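PDB 1XTP: Lmaj004091aaa from Leishmania major, which probably transfers methyl groups from S-adenosyl-L-methionine to the N-terminal amine of proteins that begin X-Pro-Lys, giving di- or trimethylated ends. Local coordinates for residues A97-A102 with R106-L111; K114-T119 with Y159-I164; A236-W241 with F246-Y251; I193-N198 with R223-S228. All coordinates share one frame; numbering follows the deposited sequence.

Interaction 1: A97-A102 with R106-L111. With SAI (S-adenosyl-L-homoselenocysteine), chain B.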
# COMPACT_ATOMS: atom_id res chain seq x y z
N ALA A 97 -5.51 -15.24 0.03
CA ALA A 97 -4.89 -13.92 -0.11
C ALA A 97 -5.93 -12.80 -0.01
O ALA A 97 -7.12 -13.03 -0.18
CB ALA A 97 -4.15 -13.82 -1.44
N LEU A 98 -5.44 -11.59 0.27
CA LEU A 98 -6.23 -10.37 0.33
C LEU A 98 -5.47 -9.26 -0.41
O LEU A 98 -4.30 -8.97 -0.10
CB LEU A 98 -6.50 -9.94 1.78
CG LEU A 98 -7.19 -8.58 2.01
CD1 LEU A 98 -8.60 -8.52 1.43
CD2 LEU A 98 -7.22 -8.23 3.51
N ASP A 99 -6.16 -8.64 -1.36
CA ASP A 99 -5.63 -7.57 -2.19
C ASP A 99 -6.24 -6.26 -1.71
O ASP A 99 -7.42 -5.99 -1.97
CB ASP A 99 -6.01 -7.89 -3.63
CG ASP A 99 -5.33 -7.02 -4.63
OD1 ASP A 99 -4.49 -6.18 -4.22
OD2 ASP A 99 -5.66 -7.20 -5.83
N CYS A 100 -5.46 -5.49 -0.95
CA CYS A 100 -5.90 -4.25 -0.31
C CYS A 100 -5.66 -3.06 -1.23
O CYS A 100 -4.60 -2.94 -1.84
CB CYS A 100 -5.10 -3.97 0.97
SG CYS A 100 -5.27 -5.16 2.26
N GLY A 101 -6.61 -2.14 -1.28
CA GLY A 101 -6.58 -1.07 -2.27
C GLY A 101 -6.45 -1.68 -3.66
O GLY A 101 -5.62 -1.27 -4.45
N ALA A 102 -7.30 -2.67 -3.94
CA ALA A 102 -7.21 -3.52 -5.12
C ALA A 102 -7.46 -2.84 -6.46
O ALA A 102 -7.00 -3.33 -7.48
CB ALA A 102 -8.17 -4.67 -4.98
N ARG A 106 -6.01 -5.74 -10.56
CA ARG A 106 -4.84 -6.03 -11.40
C ARG A 106 -3.87 -7.04 -10.80
O ARG A 106 -3.39 -7.96 -11.51
CB ARG A 106 -4.08 -4.72 -11.68
CG ARG A 106 -2.85 -4.88 -12.60
CD ARG A 106 -2.05 -3.56 -12.67
NE ARG A 106 -1.43 -3.26 -11.38
CZ ARG A 106 -0.24 -3.70 -10.97
NH1 ARG A 106 0.54 -4.44 -11.74
NH2 ARG A 106 0.18 -3.38 -9.76
N ILE A 107 -3.53 -6.86 -9.52
CA ILE A 107 -2.63 -7.76 -8.86
C ILE A 107 -3.29 -9.16 -8.65
O ILE A 107 -2.65 -10.20 -8.85
CB ILE A 107 -2.09 -7.16 -7.52
CG1 ILE A 107 -1.31 -5.87 -7.81
CG2 ILE A 107 -1.19 -8.20 -6.79
CD1 ILE A 107 -0.97 -5.05 -6.57
N THR A 108 -4.55 -9.16 -8.25
CA THR A 108 -5.30 -10.41 -8.10
C THR A 108 -5.40 -11.15 -9.44
O THR A 108 -5.14 -12.35 -9.49
CB THR A 108 -6.71 -10.17 -7.51
OG1 THR A 108 -6.58 -9.53 -6.24
CG2 THR A 108 -7.49 -11.50 -7.32
N LYS A 109 -5.72 -10.44 -10.51
CA LYS A 109 -5.92 -11.07 -11.81
C LYS A 109 -4.64 -11.72 -12.35
O LYS A 109 -4.68 -12.84 -12.86
CB LYS A 109 -6.46 -10.07 -12.84
CG LYS A 109 -6.82 -10.73 -14.18
CD LYS A 109 -7.73 -9.87 -15.04
N ASN A 110 -3.52 -11.01 -12.20
CA ASN A 110 -2.27 -11.38 -12.86
C ASN A 110 -1.28 -12.10 -11.95
O ASN A 110 -0.28 -12.60 -12.43
CB ASN A 110 -1.60 -10.13 -13.45
CG ASN A 110 -2.45 -9.48 -14.52
OD1 ASN A 110 -2.44 -9.92 -15.67
ND2 ASN A 110 -3.21 -8.45 -14.13
N LEU A 111 -1.52 -12.12 -10.64
CA LEU A 111 -0.58 -12.79 -9.75
C LEU A 111 -1.25 -13.71 -8.76
O LEU A 111 -0.92 -14.88 -8.68
CB LEU A 111 0.30 -11.77 -9.00
CG LEU A 111 1.45 -12.34 -8.15
CD1 LEU A 111 2.27 -13.43 -8.86
CD2 LEU A 111 2.34 -11.23 -7.70
N SAI B . -3.25 -1.94 -5.69
CA SAI B . -3.78 -1.84 -7.08
CB SAI B . -4.34 -0.46 -7.33
CG SAI B . -3.35 0.70 -7.22
SE SAI B . -4.29 2.39 -7.58
C SAI B . -2.71 -2.08 -8.14
O SAI B . -1.52 -1.99 -7.86
OXT SAI B . -3.03 -2.32 -9.31
C5' SAI B . -4.64 2.87 -5.70
C4' SAI B . -5.97 2.30 -5.17
O4' SAI B . -6.06 2.61 -3.81
C3' SAI B . -7.22 2.89 -5.80
O3' SAI B . -8.07 1.87 -6.25
C2' SAI B . -7.91 3.68 -4.72
O2' SAI B . -9.33 3.66 -4.84
C1' SAI B . -7.41 2.92 -3.52
N9 SAI B . -7.48 3.65 -2.26
C8 SAI B . -7.38 5.01 -2.08
N7 SAI B . -7.49 5.25 -0.77
C5 SAI B . -7.64 4.06 -0.12
C6 SAI B . -7.78 3.74 1.23
N6 SAI B . -7.79 4.71 2.15
N1 SAI B . -7.92 2.41 1.60
C2 SAI B . -7.94 1.40 0.65
N3 SAI B . -7.78 1.74 -0.69
C4 SAI B . -7.63 3.04 -1.05
O HOH W 1 -4.88 -5.18 -7.55
O HOH W 2 -5.67 -2.65 -9.66
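D99 and T108 meet at the start of the glycine-rich cofactor turn (motif I) of a class I methyltransferase, between strand 96-100 and helix 106-115. The D99 carboxylate reaches the helix start because CG lies opposite the backbone N (chi1 -170°). Its OD2 receives a short bond from T108 OG1 (2.5 Å), which comes in on the anti side, 22° out of the carboxylate plane. T108 N adds a weak bond to D99 OD2 at 3.3 Å. A water 2.8 Å from D99 OD2 also touches A102 O and accepts from I107 N, and a second water joins A102 O and R106 N to OXT of the bound S-adenosyl-L-homoselenocysteine (SAI).

Around that ligand, SAI N donates to G101 O at 2.8 Å. R106, its chain bent at chi3, meets the ligand carboxylate with two donors: NE to SAI OXT at 2.8 Å and NH2 to SAI O at 2.9 Å. I107 CD1 packs 3.4 Å from SAI O, while R106 NH1 turns to D78 and H75. The arginine probably balances the ligand's carboxylate, and the donors at the helix start, gathered on D99 OD2, probably stabilise its negative charge.

Interaction 2: K114-T119 with Y159-I164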
# COMPACT_ATOMS: atom_id res chain seq x y z
N LYS A 114 -2.96 -17.06 -9.59
CA LYS A 114 -2.03 -18.13 -9.98
C LYS A 114 -1.37 -18.80 -8.79
O LYS A 114 -0.85 -19.90 -8.94
CB LYS A 114 -0.92 -17.58 -10.88
CG LYS A 114 -1.39 -17.15 -12.24
CD LYS A 114 -0.27 -16.51 -13.04
CE LYS A 114 -0.66 -16.41 -14.51
NZ LYS A 114 0.40 -15.80 -15.37
N LEU A 115 -1.36 -18.14 -7.63
CA LEU A 115 -0.63 -18.61 -6.45
C LEU A 115 -1.49 -19.01 -5.26
O LEU A 115 -1.04 -19.78 -4.41
CB LEU A 115 0.32 -17.51 -5.99
CG LEU A 115 1.42 -17.05 -6.92
CD1 LEU A 115 2.03 -15.80 -6.39
CD2 LEU A 115 2.50 -18.12 -7.04
N TYR A 116 -2.70 -18.46 -5.15
CA TYR A 116 -3.55 -18.70 -3.99
C TYR A 116 -4.88 -19.34 -4.39
O TYR A 116 -5.47 -18.99 -5.40
CB TYR A 116 -3.77 -17.40 -3.18
CG TYR A 116 -2.45 -16.90 -2.65
CD1 TYR A 116 -1.63 -16.08 -3.43
CD2 TYR A 116 -1.99 -17.30 -1.40
CE1 TYR A 116 -0.43 -15.66 -2.99
CE2 TYR A 116 -0.75 -16.87 -0.94
CZ TYR A 116 0.03 -16.07 -1.75
OH TYR A 116 1.26 -15.64 -1.32
N ALA A 117 -5.31 -20.30 -3.57
CA ALA A 117 -6.57 -20.97 -3.77
C ALA A 117 -7.75 -19.99 -3.84
O ALA A 117 -8.62 -20.13 -4.69
CB ALA A 117 -6.80 -22.02 -2.66
N THR A 118 -7.77 -19.00 -2.96
CA THR A 118 -8.82 -17.98 -2.95
C THR A 118 -8.21 -16.63 -2.66
O THR A 118 -7.34 -16.53 -1.80
CB THR A 118 -9.86 -18.28 -1.87
OG1 THR A 118 -10.26 -19.65 -1.97
CG2 THR A 118 -11.08 -17.35 -2.01
N THR A 119 -8.64 -15.60 -3.38
CA THR A 119 -8.21 -14.24 -3.12
C THR A 119 -9.43 -13.33 -2.86
O THR A 119 -10.35 -13.31 -3.66
CB THR A 119 -7.40 -13.70 -4.31
OG1 THR A 119 -6.27 -14.55 -4.53
CG2 THR A 119 -6.90 -12.28 -4.05
N TYR A 159 -5.36 -15.07 6.45
CA TYR A 159 -4.63 -14.89 5.20
C TYR A 159 -3.18 -15.37 5.21
O TYR A 159 -2.41 -15.11 6.14
CB TYR A 159 -4.69 -13.43 4.80
CG TYR A 159 -6.09 -12.98 4.48
CD1 TYR A 159 -6.71 -13.38 3.30
CD2 TYR A 159 -6.79 -12.17 5.36
CE1 TYR A 159 -8.00 -12.96 3.01
CE2 TYR A 159 -8.10 -11.75 5.08
CZ TYR A 159 -8.70 -12.15 3.90
OH TYR A 159 -9.99 -11.72 3.61
N ASP A 160 -2.83 -16.09 4.14
CA ASP A 160 -1.45 -16.46 3.87
C ASP A 160 -0.69 -15.31 3.15
O ASP A 160 0.55 -15.22 3.23
CB ASP A 160 -1.41 -17.75 3.04
CG ASP A 160 -1.96 -18.95 3.79
OD1 ASP A 160 -1.77 -19.05 5.02
OD2 ASP A 160 -2.55 -19.83 3.15
N LEU A 161 -1.41 -14.43 2.47
CA LEU A 161 -0.77 -13.22 1.95
C LEU A 161 -1.72 -12.04 2.02
O LEU A 161 -2.89 -12.19 1.74
CB LEU A 161 -0.28 -13.41 0.53
CG LEU A 161 0.82 -12.43 0.08
CD1 LEU A 161 2.20 -12.79 0.69
CD2 LEU A 161 0.90 -12.38 -1.44
N ILE A 162 -1.19 -10.89 2.45
CA ILE A 162 -1.95 -9.64 2.47
C ILE A 162 -1.15 -8.61 1.68
O ILE A 162 -0.09 -8.16 2.11
CB ILE A 162 -2.23 -9.14 3.90
CG1 ILE A 162 -3.04 -10.19 4.67
CG2 ILE A 162 -2.96 -7.79 3.87
CD1 ILE A 162 -3.29 -9.84 6.11
N VAL A 163 -1.68 -8.27 0.52
CA VAL A 163 -1.03 -7.39 -0.43
C VAL A 163 -1.41 -5.92 -0.20
O VAL A 163 -2.57 -5.58 -0.21
CB VAL A 163 -1.40 -7.82 -1.87
CG1 VAL A 163 -0.78 -6.89 -2.88
CG2 VAL A 163 -0.94 -9.25 -2.10
N ILE A 164 -0.42 -5.05 0.01
CA ILE A 164 -0.64 -3.62 0.13
C ILE A 164 0.33 -2.94 -0.84
O ILE A 164 1.49 -2.68 -0.51
CB ILE A 164 -0.44 -3.12 1.59
CG1 ILE A 164 -1.17 -4.02 2.61
CG2 ILE A 164 -0.91 -1.66 1.74
CD1 ILE A 164 -0.92 -3.63 4.07
O HOH W 3 2.01 -16.49 1.19
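D160 is the first residue of 159-164 to touch Y116: its CB lies 4.1 Å from Y116 CE2, at the ring edge and near the ring plane. The carboxylate takes no part here, since OD1 is bonded to T188 OG1 and OD2 to S95 N. The backbone of D160 does join in, through water. D160 O accepts a hydrogen bond from a water at 2.8 Å, and the same water accepts from Y116 OH, also at 2.8 Å. The water sits in the plane of the tyrosine ring and gives the phenol hydroxyl its link to the strand; no direct hydrogen bond crosses between the segments.

L161 comes next and carries most of the packing. Its side chain crosses the tyrosine at about a right angle, with CB 3.3 Å from Y116 OH and 3.5 Å from Y116 CZ. Because CG is swung opposite the backbone N (chi1 -159°), CD2 also comes up to the phenol, 3.3 Å from Y116 OH, with CD1 a little farther off. Beyond Y116, L161 leans on L112 and F194, and V163, two residues on, touches the same two side chains.

Y116 belongs to the turn between helix 106-115 and strand 118-123, and it rests on A97 of the intervening strand 96-100. The contact thus reaches over one strand to the next, across the parallel part of the Rossmann-like sheet of class I methyltransferases.

Interaction 3: A236-W241 with F246-Y251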
# COMPACT_ATOMS: atom_id res chain seq x y z
N ALA A 236 13.41 -5.91 -0.63
CA ALA A 236 14.15 -5.79 -1.88
C ALA A 236 13.59 -4.71 -2.78
O ALA A 236 12.39 -4.48 -2.83
CB ALA A 236 14.15 -7.11 -2.61
N PHE A 237 14.48 -4.04 -3.50
CA PHE A 237 14.05 -3.09 -4.51
C PHE A 237 13.64 -3.86 -5.75
O PHE A 237 14.28 -4.85 -6.12
CB PHE A 237 15.17 -2.09 -4.83
CG PHE A 237 15.38 -1.07 -3.76
CD1 PHE A 237 14.53 0.01 -3.64
CD2 PHE A 237 16.43 -1.20 -2.85
CE1 PHE A 237 14.71 0.96 -2.66
CE2 PHE A 237 16.62 -0.27 -1.86
CZ PHE A 237 15.76 0.83 -1.77
N GLN A 238 12.57 -3.41 -6.39
CA GLN A 238 12.19 -3.91 -7.70
C GLN A 238 13.31 -3.69 -8.72
O GLN A 238 13.65 -2.55 -9.03
CB GLN A 238 10.91 -3.19 -8.18
CG GLN A 238 10.49 -3.49 -9.66
CD GLN A 238 10.16 -4.95 -9.88
OE1 GLN A 238 9.35 -5.51 -9.17
NE2 GLN A 238 10.82 -5.58 -10.85
N GLU A 239 13.87 -4.77 -9.25
CA GLU A 239 14.87 -4.63 -10.32
C GLU A 239 14.26 -4.23 -11.66
O GLU A 239 13.06 -4.37 -11.88
CB GLU A 239 15.71 -5.90 -10.49
CG GLU A 239 14.97 -7.11 -10.98
CD GLU A 239 15.89 -8.32 -11.22
OE1 GLU A 239 16.93 -8.46 -10.53
OE2 GLU A 239 15.56 -9.12 -12.11
N GLU A 240 15.09 -3.70 -12.55
CA GLU A 240 14.67 -3.30 -13.88
C GLU A 240 13.55 -2.24 -13.85
O GLU A 240 12.69 -2.19 -14.74
CB GLU A 240 14.22 -4.54 -14.67
CG GLU A 240 14.34 -4.38 -16.17
CD GLU A 240 13.87 -5.60 -16.92
OE1 GLU A 240 14.02 -6.72 -16.41
OE2 GLU A 240 13.33 -5.44 -18.03
N TRP A 241 13.58 -1.40 -12.82
CA TRP A 241 12.58 -0.35 -12.64
C TRP A 241 13.08 0.91 -13.36
O TRP A 241 14.27 1.23 -13.24
CB TRP A 241 12.35 -0.09 -11.16
CG TRP A 241 11.09 0.65 -10.87
CD1 TRP A 241 10.98 1.84 -10.24
CD2 TRP A 241 9.75 0.24 -11.20
NE1 TRP A 241 9.66 2.22 -10.16
CE2 TRP A 241 8.89 1.25 -10.75
CE3 TRP A 241 9.21 -0.88 -11.86
CZ2 TRP A 241 7.49 1.18 -10.92
CZ3 TRP A 241 7.84 -0.94 -12.03
CH2 TRP A 241 6.99 0.08 -11.57
N PHE A 246 10.21 6.95 -8.90
CA PHE A 246 10.60 6.60 -7.53
C PHE A 246 10.97 5.13 -7.48
O PHE A 246 10.29 4.30 -8.07
CB PHE A 246 9.44 6.78 -6.56
CG PHE A 246 9.25 8.17 -6.08
CD1 PHE A 246 9.97 8.65 -5.00
CD2 PHE A 246 8.29 9.01 -6.67
CE1 PHE A 246 9.78 9.93 -4.53
CE2 PHE A 246 8.09 10.30 -6.20
CZ PHE A 246 8.83 10.76 -5.12
N PRO A 247 12.05 4.79 -6.77
CA PRO A 247 12.30 3.37 -6.53
C PRO A 247 11.08 2.68 -5.91
O PRO A 247 10.32 3.28 -5.13
CB PRO A 247 13.47 3.39 -5.54
CG PRO A 247 14.18 4.67 -5.86
CD PRO A 247 13.11 5.64 -6.21
N LEU A 248 10.91 1.41 -6.24
CA LEU A 248 9.80 0.63 -5.75
C LEU A 248 10.34 -0.49 -4.86
O LEU A 248 11.02 -1.40 -5.34
CB LEU A 248 9.05 0.07 -6.96
CG LEU A 248 7.77 -0.71 -6.77
CD1 LEU A 248 6.73 0.15 -6.11
CD2 LEU A 248 7.31 -1.18 -8.14
N LYS A 249 10.04 -0.41 -3.56
CA LYS A 249 10.53 -1.41 -2.62
C LYS A 249 9.44 -2.40 -2.15
O LYS A 249 8.30 -2.03 -1.86
CB LYS A 249 11.18 -0.73 -1.40
CG LYS A 249 12.31 -1.56 -0.80
CD LYS A 249 13.07 -0.87 0.33
CE LYS A 249 14.00 -1.84 1.05
NZ LYS A 249 14.34 -1.40 2.45
N MSE A 250 9.82 -3.65 -2.06
CA MSE A 250 8.99 -4.69 -1.49
C MSE A 250 9.49 -5.08 -0.11
O MSE A 250 10.69 -5.21 0.10
CB MSE A 250 9.05 -5.92 -2.38
CG MSE A 250 8.38 -5.73 -3.71
SE MSE A 250 8.86 -7.12 -4.97
CE MSE A 250 10.56 -6.36 -5.62
N TYR A 251 8.55 -5.26 0.81
CA TYR A 251 8.80 -5.78 2.14
C TYR A 251 7.90 -6.98 2.42
O TYR A 251 6.70 -6.93 2.15
CB TYR A 251 8.47 -4.73 3.20
CG TYR A 251 9.15 -3.40 3.06
CD1 TYR A 251 8.55 -2.37 2.35
CD2 TYR A 251 10.37 -3.14 3.71
CE1 TYR A 251 9.15 -1.13 2.23
CE2 TYR A 251 10.97 -1.88 3.61
CZ TYR A 251 10.35 -0.89 2.87
OH TYR A 251 10.92 0.34 2.75
O HOH W 4 13.28 0.17 -7.58
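A236 and M250 (a selenomethionine) form the antiparallel hydrogen-bonded pair that ties this hairpin together, with A236 N to M250 O at 2.9 Å and M250 N to A236 O at 2.8 Å. F237 and K249 are the adjoining non-hydrogen-bonded pair. Past them Q238 N donates to L248 O over 2.7 Å, almost straight (174°). Where the chains then diverge, a water bridges Q238 O and L248 N.

Two CH-pi contacts add to the backbone bonds. K249 CD sits over one face of the F237 ring, 4.0 Å from its centroid. L248 CD2 lies over the face of the six-membered ring of W241, 3.7 Å from its centroid and 13° off the normal. At the edge of that indole, W241 NE1 makes a weak bond to F246 O (3.0 Å).

Two further contacts are plain packing: P247 lies alongside F237, and M250, bent at chi3 (-84°), brings CE to within 3.6 Å of Q238 CA. Polar side-chain ends are held separately: Q238 NE2 bonds to E239 O and Q238 OE1 is taken by K196 NZ, while K249 NZ forms salt bridges with E235 and D218.

Strand 248-253 runs between strand 191-198 and the outermost strand 232-237. M250, Q238 and W241 pack against helix 75-87, whereas K249 and Y251 touch helix 218-228.

Interaction 4: I193-N198 with R223-S228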
# COMPACT_ATOMS: atom_id res chain seq x y z
N ILE A 193 2.53 -10.12 5.26
CA ILE A 193 2.10 -8.91 4.54
C ILE A 193 3.09 -8.68 3.42
O ILE A 193 4.27 -8.56 3.66
CB ILE A 193 2.08 -7.65 5.42
CG1 ILE A 193 1.05 -7.77 6.54
CG2 ILE A 193 1.71 -6.44 4.60
CD1 ILE A 193 1.33 -6.88 7.72
N PHE A 194 2.60 -8.61 2.19
CA PHE A 194 3.42 -8.16 1.08
C PHE A 194 3.16 -6.65 0.83
O PHE A 194 2.13 -6.27 0.29
CB PHE A 194 3.12 -8.97 -0.16
CG PHE A 194 3.87 -8.53 -1.38
CD1 PHE A 194 5.23 -8.80 -1.52
CD2 PHE A 194 3.21 -7.88 -2.42
CE1 PHE A 194 5.91 -8.42 -2.67
CE2 PHE A 194 3.89 -7.50 -3.57
CZ PHE A 194 5.25 -7.78 -3.69
N PHE A 195 4.13 -5.82 1.21
CA PHE A 195 4.01 -4.37 1.10
C PHE A 195 4.93 -3.86 0.00
O PHE A 195 6.14 -4.01 0.10
CB PHE A 195 4.34 -3.72 2.44
CG PHE A 195 4.34 -2.21 2.43
CD1 PHE A 195 3.34 -1.49 1.78
CD2 PHE A 195 5.34 -1.50 3.10
CE1 PHE A 195 3.33 -0.11 1.79
CE2 PHE A 195 5.35 -0.13 3.12
CZ PHE A 195 4.34 0.58 2.48
N LYS A 196 4.35 -3.30 -1.06
CA LYS A 196 5.10 -2.80 -2.20
C LYS A 196 4.73 -1.35 -2.45
O LYS A 196 3.58 -1.03 -2.69
CB LYS A 196 4.82 -3.61 -3.47
CG LYS A 196 5.86 -3.44 -4.58
CD LYS A 196 5.79 -4.60 -5.58
CE LYS A 196 6.87 -4.53 -6.65
NZ LYS A 196 6.66 -5.54 -7.71
N GLU A 197 5.73 -0.47 -2.44
CA GLU A 197 5.47 0.96 -2.47
C GLU A 197 6.66 1.76 -2.98
O GLU A 197 7.82 1.32 -2.88
CB GLU A 197 5.13 1.45 -1.05
CG GLU A 197 4.41 2.78 -1.04
CD GLU A 197 3.30 2.83 -2.07
OE1 GLU A 197 2.22 2.23 -1.83
OE2 GLU A 197 3.51 3.49 -3.12
N ASN A 198 6.35 2.95 -3.50
CA ASN A 198 7.33 3.95 -3.82
C ASN A 198 8.06 4.41 -2.55
O ASN A 198 7.46 4.56 -1.48
CB ASN A 198 6.68 5.15 -4.53
CG ASN A 198 6.16 4.80 -5.93
OD1 ASN A 198 6.42 3.73 -6.47
ND2 ASN A 198 5.44 5.74 -6.53
N ARG A 223 10.11 3.00 10.90
CA ARG A 223 9.60 3.64 12.10
C ARG A 223 8.17 3.17 12.32
O ARG A 223 7.81 2.73 13.42
CB ARG A 223 9.66 5.16 11.98
CG ARG A 223 9.42 5.90 13.28
CD ARG A 223 9.73 7.41 13.15
NE ARG A 223 11.16 7.68 13.03
CZ ARG A 223 11.72 8.89 13.08
NH1 ARG A 223 10.97 9.97 13.25
NH2 ARG A 223 13.03 9.01 12.96
N LEU A 224 7.36 3.20 11.25
CA LEU A 224 5.96 2.79 11.34
C LEU A 224 5.85 1.27 11.60
O LEU A 224 5.02 0.86 12.39
CB LEU A 224 5.17 3.21 10.09
CG LEU A 224 5.18 4.70 9.74
CD1 LEU A 224 4.63 4.98 8.35
CD2 LEU A 224 4.41 5.50 10.80
N PHE A 225 6.69 0.45 10.96
CA PHE A 225 6.66 -0.98 11.23
C PHE A 225 6.96 -1.28 12.69
O PHE A 225 6.34 -2.14 13.30
CB PHE A 225 7.69 -1.77 10.40
CG PHE A 225 7.52 -1.64 8.92
CD1 PHE A 225 6.28 -1.45 8.35
CD2 PHE A 225 8.63 -1.76 8.10
CE1 PHE A 225 6.16 -1.33 6.94
CE2 PHE A 225 8.52 -1.66 6.72
CZ PHE A 225 7.29 -1.43 6.15
N ASN A 226 7.96 -0.60 13.23
CA ASN A 226 8.34 -0.81 14.61
C ASN A 226 7.18 -0.48 15.55
O ASN A 226 6.83 -1.24 16.43
CB ASN A 226 9.57 0.02 14.96
CG ASN A 226 10.03 -0.19 16.39
OD1 ASN A 226 9.84 0.67 17.24
ND2 ASN A 226 10.60 -1.37 16.66
N GLU A 227 6.55 0.66 15.30
CA GLU A 227 5.40 1.08 16.10
C GLU A 227 4.22 0.11 16.00
O GLU A 227 3.51 -0.12 16.97
CB GLU A 227 5.00 2.48 15.67
CG GLU A 227 4.12 3.17 16.66
CD GLU A 227 3.67 4.55 16.21
OE1 GLU A 227 4.24 5.10 15.23
OE2 GLU A 227 2.72 5.05 16.86
N SER A 228 4.05 -0.50 14.83
CA SER A 228 3.05 -1.54 14.60
C SER A 228 3.31 -2.86 15.32
O SER A 228 2.38 -3.64 15.52
CB SER A 228 2.95 -1.84 13.11
OG SER A 228 2.01 -1.02 12.49
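F195 carries its ring toward helix 218-228, with CG anti to the backbone N (chi1 176°), whereas F225 leaves its helix with CG beside the backbone N (chi1 -60°). Although F195 CA and F225 CA are 11.0 Å apart, the two rings touch. The planes stand almost perpendicular, at 88°, with the ring centroids 6.0 Å apart, yet neither ring lies over the face of the other: they meet rim to rim. F225 CZ does the touching, 3.6 Å from F195 CD2 and 3.8 Å from F195 CE2. F195 CD2 lies in the plane of the F225 ring, at its edge. No hydrogen bond crosses between the segments, and the buried area is small, 70 Å², so this is purely apolar packing through a single pair of side chains.

Other aromatic rings extend the cluster. F195 also makes edge-to-face pairs with F180 and Y221, and F225 makes one with Y251. Helix 218-228 therefore lies against the side of the sheet marked by F195 and Y251, next to helix 173-186, to which it is further tied by S228 OG bonding to V177 O. Strand 191-198 itself runs between strands 159-165 and 248-253.

In the fold
All four contacts draw on one seven-stranded sheet, and neighbours in it touch: L98 O meets V163 N between interactions 1 and 2, I162 O meets F194 N between 2 and 4, and Y251 N meets F195 O between 3 and 4. Interactions 1, 2 and 4 are buried, while interaction 3, at the sheet's outer edge, is only partly so. Interactions 1 and 2 share helix 106-115, but interaction 1 is polar, hydrated and built round the bound ligand, whereas interaction 2 is mostly packing with one bridging water. Interaction 3 alone pairs strands, and interaction 4 is wholly aromatic, its centre about 18 Å from that of interaction 1.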